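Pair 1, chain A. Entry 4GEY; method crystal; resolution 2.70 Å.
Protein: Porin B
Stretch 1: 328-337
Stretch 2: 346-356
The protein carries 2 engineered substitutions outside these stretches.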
# COMPACT_ATOMS: atom_id res chain seq x y z
N ASN A 328 0.91 9.34 -13.49
CA ASN A 328 -0.34 8.62 -13.47
C ASN A 328 -0.01 7.13 -13.37
O ASN A 328 1.11 6.74 -13.66
CB ASN A 328 -1.15 8.92 -14.75
CG ASN A 328 -0.48 8.37 -16.03
OD1 ASN A 328 -0.34 7.15 -16.20
ND2 ASN A 328 -0.10 9.26 -16.94
N TYR A 329 -0.96 6.31 -12.94
CA TYR A 329 -0.73 4.88 -12.80
C TYR A 329 -1.99 4.07 -13.07
O TYR A 329 -3.09 4.51 -12.75
CB TYR A 329 -0.17 4.58 -11.41
CG TYR A 329 -0.63 3.30 -10.75
CD1 TYR A 329 -1.79 3.25 -9.99
CD2 TYR A 329 0.14 2.15 -10.84
CE1 TYR A 329 -2.18 2.08 -9.36
CE2 TYR A 329 -0.24 0.97 -10.21
CZ TYR A 329 -1.40 0.94 -9.47
OH TYR A 329 -1.80 -0.23 -8.86
N GLN A 330 -1.83 2.90 -13.67
CA GLN A 330 -2.97 2.04 -13.93
C GLN A 330 -2.64 0.64 -13.47
O GLN A 330 -1.47 0.23 -13.44
CB GLN A 330 -3.33 2.01 -15.41
CG GLN A 330 -3.70 3.37 -15.99
CD GLN A 330 -2.48 4.23 -16.27
OE1 GLN A 330 -1.47 3.73 -16.75
NE2 GLN A 330 -2.57 5.50 -15.93
N GLN A 331 -3.67 -0.11 -13.13
CA GLN A 331 -3.47 -1.49 -12.75
C GLN A 331 -4.73 -2.28 -13.01
O GLN A 331 -5.83 -1.84 -12.70
CB GLN A 331 -3.05 -1.55 -11.29
CG GLN A 331 -3.05 -2.92 -10.67
CD GLN A 331 -3.93 -2.94 -9.45
OE1 GLN A 331 -5.14 -2.82 -9.57
NE2 GLN A 331 -3.33 -3.06 -8.27
N VAL A 332 -4.55 -3.44 -13.60
CA VAL A 332 -5.66 -4.33 -13.91
C VAL A 332 -5.25 -5.74 -13.48
O VAL A 332 -4.07 -6.10 -13.57
CB VAL A 332 -5.97 -4.26 -15.42
CG1 VAL A 332 -6.45 -5.57 -15.94
CG2 VAL A 332 -7.02 -3.20 -15.67
N GLY A 333 -6.19 -6.53 -12.98
CA GLY A 333 -5.86 -7.89 -12.61
C GLY A 333 -7.08 -8.73 -12.29
O GLY A 333 -8.22 -8.26 -12.42
N LEU A 334 -6.85 -9.97 -11.88
CA LEU A 334 -7.96 -10.85 -11.48
C LEU A 334 -7.53 -11.79 -10.38
O LEU A 334 -6.34 -12.01 -10.19
CB LEU A 334 -8.49 -11.65 -12.67
CG LEU A 334 -7.51 -12.52 -13.48
CD1 LEU A 334 -7.20 -13.85 -12.80
CD2 LEU A 334 -8.07 -12.75 -14.87
N VAL A 335 -8.49 -12.32 -9.63
CA VAL A 335 -8.18 -13.47 -8.78
C VAL A 335 -9.30 -14.48 -8.79
O VAL A 335 -10.47 -14.10 -8.76
CB VAL A 335 -7.72 -13.12 -7.32
CG1 VAL A 335 -7.88 -11.66 -7.01
CG2 VAL A 335 -8.44 -13.99 -6.31
N TYR A 336 -8.94 -15.75 -8.88
CA TYR A 336 -9.93 -16.82 -8.86
C TYR A 336 -9.81 -17.58 -7.54
O TYR A 336 -8.74 -18.11 -7.23
CB TYR A 336 -9.75 -17.76 -10.04
CG TYR A 336 -11.01 -18.52 -10.36
CD1 TYR A 336 -11.53 -19.45 -9.48
CD2 TYR A 336 -11.69 -18.30 -11.55
CE1 TYR A 336 -12.69 -20.13 -9.76
CE2 TYR A 336 -12.87 -18.98 -11.84
CZ TYR A 336 -13.37 -19.89 -10.94
OH TYR A 336 -14.55 -20.58 -11.21
N LYS A 337 -10.89 -17.59 -6.76
CA LYS A 337 -11.03 -18.48 -5.61
C LYS A 337 -11.64 -19.83 -6.00
O LYS A 337 -12.72 -19.88 -6.60
CB LYS A 337 -11.93 -17.88 -4.52
CG LYS A 337 -11.25 -16.87 -3.60
CD LYS A 337 -11.77 -16.98 -2.17
N ASP A 346 -8.38 -22.19 -2.00
CA ASP A 346 -7.16 -21.67 -2.64
C ASP A 346 -7.49 -20.56 -3.63
O ASP A 346 -8.62 -20.47 -4.12
CB ASP A 346 -6.42 -22.78 -3.39
CG ASP A 346 -5.62 -23.69 -2.47
OD1 ASP A 346 -5.61 -23.45 -1.24
OD2 ASP A 346 -4.99 -24.63 -2.98
N ASP A 347 -6.52 -19.71 -3.94
CA ASP A 347 -6.75 -18.67 -4.93
C ASP A 347 -5.62 -18.50 -5.95
O ASP A 347 -4.46 -18.85 -5.69
CB ASP A 347 -7.18 -17.33 -4.29
CG ASP A 347 -6.08 -16.69 -3.45
OD1 ASP A 347 -5.22 -17.42 -2.91
OD2 ASP A 347 -6.09 -15.44 -3.32
N ILE A 348 -5.99 -18.03 -7.13
CA ILE A 348 -5.04 -17.76 -8.19
C ILE A 348 -5.10 -16.28 -8.53
O ILE A 348 -6.17 -15.77 -8.85
CB ILE A 348 -5.37 -18.55 -9.45
CG1 ILE A 348 -5.29 -20.04 -9.16
CG2 ILE A 348 -4.39 -18.22 -10.54
CD1 ILE A 348 -5.64 -20.90 -10.32
N GLY A 349 -3.97 -15.58 -8.44
CA GLY A 349 -3.96 -14.17 -8.75
C GLY A 349 -3.13 -13.81 -9.97
O GLY A 349 -2.11 -14.45 -10.25
N PHE A 350 -3.57 -12.80 -10.71
CA PHE A 350 -2.75 -12.21 -11.75
C PHE A 350 -3.02 -10.72 -11.89
O PHE A 350 -4.17 -10.30 -11.94
CB PHE A 350 -2.98 -12.88 -13.09
CG PHE A 350 -2.29 -12.19 -14.21
CD1 PHE A 350 -0.91 -12.27 -14.34
CD2 PHE A 350 -3.00 -11.42 -15.11
CE1 PHE A 350 -0.26 -11.61 -15.36
CE2 PHE A 350 -2.36 -10.76 -16.13
CZ PHE A 350 -0.98 -10.85 -16.26
N GLY A 351 -1.95 -9.92 -11.95
CA GLY A 351 -2.09 -8.48 -12.03
C GLY A 351 -1.04 -7.81 -12.90
O GLY A 351 0.11 -8.24 -12.93
N VAL A 352 -1.44 -6.75 -13.59
CA VAL A 352 -0.51 -5.98 -14.41
C VAL A 352 -0.66 -4.54 -13.99
O VAL A 352 -1.78 -4.07 -13.80
CB VAL A 352 -0.83 -6.03 -15.92
CG1 VAL A 352 0.45 -5.86 -16.74
CG2 VAL A 352 -1.54 -7.32 -16.28
N ALA A 353 0.46 -3.84 -13.84
CA ALA A 353 0.44 -2.43 -13.47
C ALA A 353 1.35 -1.65 -14.37
O ALA A 353 2.38 -2.15 -14.80
CB ALA A 353 0.86 -2.24 -12.04
N ARG A 354 0.96 -0.42 -14.65
CA ARG A 354 1.77 0.51 -15.42
C ARG A 354 1.99 1.73 -14.55
O ARG A 354 1.05 2.26 -13.98
CB ARG A 354 1.04 0.88 -16.70
CG ARG A 354 1.66 2.02 -17.47
CD ARG A 354 0.79 2.43 -18.64
NE ARG A 354 1.39 3.58 -19.30
CZ ARG A 354 1.02 4.84 -19.09
NH1 ARG A 354 0.03 5.10 -18.26
NH2 ARG A 354 1.63 5.84 -19.72
N ILE A 355 3.24 2.16 -14.43
CA ILE A 355 3.60 3.32 -13.62
C ILE A 355 4.34 4.32 -14.48
O ILE A 355 5.51 4.12 -14.83
CB ILE A 355 4.50 2.92 -12.46
CG1 ILE A 355 3.81 1.83 -11.62
CG2 ILE A 355 4.84 4.13 -11.62
CD1 ILE A 355 4.76 1.04 -10.72
N HIS A 356 3.67 5.41 -14.83
CA HIS A 356 4.28 6.40 -15.72
C HIS A 356 4.93 7.57 -14.98
O HIS A 356 4.37 8.10 -14.02
CB HIS A 356 3.26 6.91 -16.73
CG HIS A 356 3.80 7.94 -17.66
ND1 HIS A 356 3.55 9.29 -17.50
CD2 HIS A 356 4.59 7.83 -18.76
CE1 HIS A 356 4.16 9.96 -18.46
NE2 HIS A 356 4.79 9.10 -19.24
O HOH W 1 1.18 8.62 -20.10

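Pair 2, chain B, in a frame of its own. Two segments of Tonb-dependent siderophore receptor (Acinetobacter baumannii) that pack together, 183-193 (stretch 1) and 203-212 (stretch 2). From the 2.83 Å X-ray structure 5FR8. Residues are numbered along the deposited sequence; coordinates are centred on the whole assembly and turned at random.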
# COMPACT_ATOMS: atom_id res chain seq x y z
N GLY B 183 7.47 -12.46 -17.74
CA GLY B 183 6.27 -13.30 -17.66
C GLY B 183 5.04 -12.74 -18.39
O GLY B 183 4.71 -11.57 -18.27
N SER B 184 4.36 -13.58 -19.16
CA SER B 184 3.09 -13.18 -19.73
C SER B 184 2.03 -13.37 -18.67
O SER B 184 2.29 -13.99 -17.64
CB SER B 184 2.78 -13.97 -21.00
OG SER B 184 3.50 -15.18 -21.05
N SER B 185 0.86 -12.81 -18.90
CA SER B 185 -0.18 -12.73 -17.85
C SER B 185 -1.55 -12.97 -18.48
O SER B 185 -1.77 -12.61 -19.65
CB SER B 185 -0.12 -11.37 -17.13
OG SER B 185 -1.24 -11.14 -16.29
N ASN B 186 -2.47 -13.55 -17.70
CA ASN B 186 -3.82 -13.88 -18.19
C ASN B 186 -4.93 -13.82 -17.15
O ASN B 186 -4.83 -14.41 -16.09
CB ASN B 186 -3.79 -15.26 -18.81
CG ASN B 186 -2.91 -15.31 -20.03
OD1 ASN B 186 -3.15 -14.60 -21.02
ND2 ASN B 186 -1.87 -16.13 -19.97
N ARG B 187 -6.01 -13.13 -17.51
CA ARG B 187 -7.16 -12.97 -16.65
C ARG B 187 -8.43 -13.40 -17.32
O ARG B 187 -8.54 -13.35 -18.53
CB ARG B 187 -7.34 -11.52 -16.29
CG ARG B 187 -6.29 -11.01 -15.36
CD ARG B 187 -6.72 -9.70 -14.73
NE ARG B 187 -6.37 -8.52 -15.54
CZ ARG B 187 -7.21 -7.92 -16.38
NH1 ARG B 187 -8.43 -8.39 -16.57
NH2 ARG B 187 -6.82 -6.84 -17.03
N VAL B 188 -9.38 -13.79 -16.48
CA VAL B 188 -10.77 -13.96 -16.87
C VAL B 188 -11.54 -13.70 -15.61
O VAL B 188 -11.07 -13.99 -14.51
CB VAL B 188 -11.10 -15.39 -17.41
CG1 VAL B 188 -10.74 -16.48 -16.40
CG2 VAL B 188 -12.57 -15.49 -17.79
N GLY B 189 -12.73 -13.15 -15.75
CA GLY B 189 -13.48 -12.73 -14.59
C GLY B 189 -14.85 -12.28 -15.00
O GLY B 189 -15.09 -11.95 -16.15
N PHE B 190 -15.77 -12.28 -14.05
CA PHE B 190 -17.15 -11.97 -14.36
C PHE B 190 -17.75 -11.09 -13.29
O PHE B 190 -17.23 -11.00 -12.18
CB PHE B 190 -17.98 -13.25 -14.47
CG PHE B 190 -18.19 -13.94 -13.16
CD1 PHE B 190 -19.28 -13.63 -12.37
CD2 PHE B 190 -17.28 -14.90 -12.71
CE1 PHE B 190 -19.47 -14.26 -11.16
CE2 PHE B 190 -17.46 -15.53 -11.49
CZ PHE B 190 -18.56 -15.20 -10.72
N ASN B 191 -18.83 -10.43 -13.63
CA ASN B 191 -19.57 -9.68 -12.65
C ASN B 191 -21.01 -9.76 -13.07
O ASN B 191 -21.33 -9.56 -14.24
CB ASN B 191 -19.12 -8.23 -12.60
CG ASN B 191 -20.02 -7.38 -11.73
OD1 ASN B 191 -21.22 -7.25 -12.00
ND2 ASN B 191 -19.46 -6.79 -10.68
N VAL B 192 -21.88 -10.09 -12.13
CA VAL B 192 -23.31 -10.13 -12.41
C VAL B 192 -24.10 -9.57 -11.22
O VAL B 192 -23.72 -9.76 -10.07
CB VAL B 192 -23.75 -11.56 -12.76
CG1 VAL B 192 -23.37 -12.53 -11.65
CG2 VAL B 192 -25.24 -11.59 -13.03
N SER B 193 -25.17 -8.85 -11.53
CA SER B 193 -25.98 -8.17 -10.52
C SER B 193 -27.39 -8.11 -11.06
O SER B 193 -27.60 -8.09 -12.28
CB SER B 193 -25.47 -6.77 -10.18
OG SER B 193 -25.40 -5.95 -11.33
N TYR B 203 -28.63 -8.33 -5.68
CA TYR B 203 -27.32 -8.92 -5.40
C TYR B 203 -26.27 -8.41 -6.39
O TYR B 203 -26.62 -7.98 -7.49
CB TYR B 203 -27.39 -10.42 -5.53
CG TYR B 203 -27.61 -10.84 -6.96
CD1 TYR B 203 -28.88 -10.81 -7.51
CD2 TYR B 203 -26.56 -11.22 -7.77
CE1 TYR B 203 -29.10 -11.15 -8.82
CE2 TYR B 203 -26.78 -11.58 -9.09
CZ TYR B 203 -28.05 -11.54 -9.59
OH TYR B 203 -28.32 -11.88 -10.88
N ARG B 204 -25.00 -8.48 -5.98
CA ARG B 204 -23.86 -8.33 -6.90
C ARG B 204 -22.85 -9.42 -6.59
O ARG B 204 -22.49 -9.65 -5.44
CB ARG B 204 -23.16 -6.99 -6.73
CG ARG B 204 -22.04 -6.81 -7.76
CD ARG B 204 -20.66 -6.45 -7.19
NE ARG B 204 -20.21 -7.49 -6.28
CZ ARG B 204 -19.72 -7.29 -5.06
NH1 ARG B 204 -19.57 -6.06 -4.60
NH2 ARG B 204 -19.37 -8.34 -4.31
N LEU B 205 -22.38 -10.09 -7.63
CA LEU B 205 -21.45 -11.20 -7.45
C LEU B 205 -20.37 -11.08 -8.51
O LEU B 205 -20.67 -10.94 -9.70
CB LEU B 205 -22.19 -12.53 -7.62
CG LEU B 205 -21.33 -13.80 -7.62
CD1 LEU B 205 -20.98 -14.19 -6.19
CD2 LEU B 205 -22.03 -14.94 -8.34
N TYR B 206 -19.11 -11.11 -8.09
CA TYR B 206 -18.03 -11.04 -9.08
C TYR B 206 -16.96 -12.04 -8.75
O TYR B 206 -16.78 -12.42 -7.59
CB TYR B 206 -17.44 -9.62 -9.20
CG TYR B 206 -16.57 -9.18 -8.04
CD1 TYR B 206 -15.35 -9.78 -7.78
CD2 TYR B 206 -16.96 -8.14 -7.22
CE1 TYR B 206 -14.54 -9.35 -6.73
CE2 TYR B 206 -16.17 -7.71 -6.17
CZ TYR B 206 -14.95 -8.32 -5.94
OH TYR B 206 -14.17 -7.90 -4.89
N GLY B 207 -16.27 -12.49 -9.78
CA GLY B 207 -15.29 -13.57 -9.64
C GLY B 207 -14.13 -13.35 -10.58
O GLY B 207 -14.28 -12.70 -11.63
N ASN B 208 -12.97 -13.90 -10.21
CA ASN B 208 -11.75 -13.66 -10.97
C ASN B 208 -10.69 -14.74 -10.76
O ASN B 208 -10.42 -15.17 -9.65
CB ASN B 208 -11.18 -12.27 -10.61
CG ASN B 208 -9.76 -12.06 -11.13
OD1 ASN B 208 -9.54 -11.78 -12.32
ND2 ASN B 208 -8.79 -12.21 -10.25
N TYR B 209 -10.11 -15.17 -11.87
CA TYR B 209 -8.91 -15.99 -11.85
C TYR B 209 -7.80 -15.31 -12.67
O TYR B 209 -7.87 -15.22 -13.89
CB TYR B 209 -9.21 -17.39 -12.40
CG TYR B 209 -7.96 -18.24 -12.59
CD1 TYR B 209 -7.06 -18.43 -11.55
CD2 TYR B 209 -7.71 -18.87 -13.80
CE1 TYR B 209 -5.92 -19.21 -11.71
CE2 TYR B 209 -6.58 -19.65 -13.98
CZ TYR B 209 -5.69 -19.82 -12.94
OH TYR B 209 -4.56 -20.58 -13.15
N ASN B 210 -6.79 -14.81 -11.99
CA ASN B 210 -5.64 -14.23 -12.68
C ASN B 210 -4.39 -15.04 -12.45
O ASN B 210 -4.16 -15.57 -11.36
CB ASN B 210 -5.39 -12.81 -12.21
CG ASN B 210 -3.98 -12.35 -12.51
OD1 ASN B 210 -3.08 -12.51 -11.69
ND2 ASN B 210 -3.79 -11.76 -13.68
N LYS B 211 -3.57 -15.13 -13.48
CA LYS B 211 -2.30 -15.83 -13.42
C LYS B 211 -1.26 -15.02 -14.21
O LYS B 211 -1.33 -14.96 -15.44
CB LYS B 211 -2.44 -17.24 -14.00
CG LYS B 211 -1.11 -17.98 -14.14
CD LYS B 211 -1.24 -19.49 -14.31
CE LYS B 211 0.05 -20.07 -14.88
NZ LYS B 211 0.34 -21.45 -14.39
N THR B 212 -0.34 -14.38 -13.52
CA THR B 212 0.74 -13.68 -14.19
C THR B 212 2.01 -14.46 -13.96
O THR B 212 2.43 -14.64 -12.82
CB THR B 212 0.92 -12.23 -13.66
OG1 THR B 212 1.53 -12.25 -12.37
CG2 THR B 212 -0.42 -11.51 -13.58

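Pair 1 (porin B) and pair 2 (a TonB-dependent siderophore receptor) are each two neighbouring antiparallel strands of one chain. The strand directions differ by 175° in pair 1 and 176° in pair 2, the axes approach to 4.5 and 4.6 Å, and 14 central residues superpose with an RMSD of 0.4 Å. The buried surface is similar, 827 Å² against 847 Å².

The backbone ladder is common to both. V332(A) matches V188(B), and V352(A) matches Y209(B). In pair 1 V332(A) N to V352(A) O is 2.8 Å and V352(A) N to V332(A) O is 2.7 Å, both hydrogen bonds; in pair 2 Y209(B) N donates to V188(B) O at 3.0 Å, whereas V188(B) N to Y209(B) O, 3.3 Å, is weak.

On the face carrying Y329(A), Q331(A) and V335(A) in pair 1, and S185(B), R187(B) and N191(B) in pair 2, most matched residues are buried. G333(A) and G189(B) coincide, and both lie close to the opposing strand: G333(A) CA is 3.0 Å from F350(A) O, and G189(B) CA is 3.1 Å from G207(B) O. A CB at either glycine would clash with that carbonyl oxygen. Across from them, G351(A) is replaced by N208(B). V335(A) faces G349(A), with V335(A) CB 4.2 Å from G349(A) CA; the matched N191(B) faces Y206(B), and N191(B) ND2 lies 3.8 Å from Y206(B) CB. Q331(A) CB packs 4.0 Å from A353(A) CB, where pair 2 sets R187(B) beside N210(B). The Y329(A) ring meets I355(A) at its edge, Y329(A) CD2 to I355(A) CG1 3.8 Å, and reaches A353(A) through Y329(A) CE2 to A353(A) CB at 3.9 Å; pair 2 has the small S185(B) and T212(B) at the positions of Y329(A) and I355(A).

The other face shows an exchange of bulk. L334(A) CD1 touches F350(A) CB at 4.3 Å. In pair 2 the aromatic ring is on the first strand: F190(B) replaces L334(A), and G207(B) replaces F350(A). The F190(B) ring (chi1 p) lies with one face over G207(B) N, and F190(B) CE1 reaches L205(B) CD2 at 3.9 Å. A CB on G207(B) would clash with F190(B) CE2, so the bare glycine makes room for the ring. Farther along, Q330(A) OE1 accepts a 2.5 Å hydrogen bond from R354(A) NH1, whereas the matched N186(B) and K211(B) are joined across the strands by backbone hydrogen bonds alone.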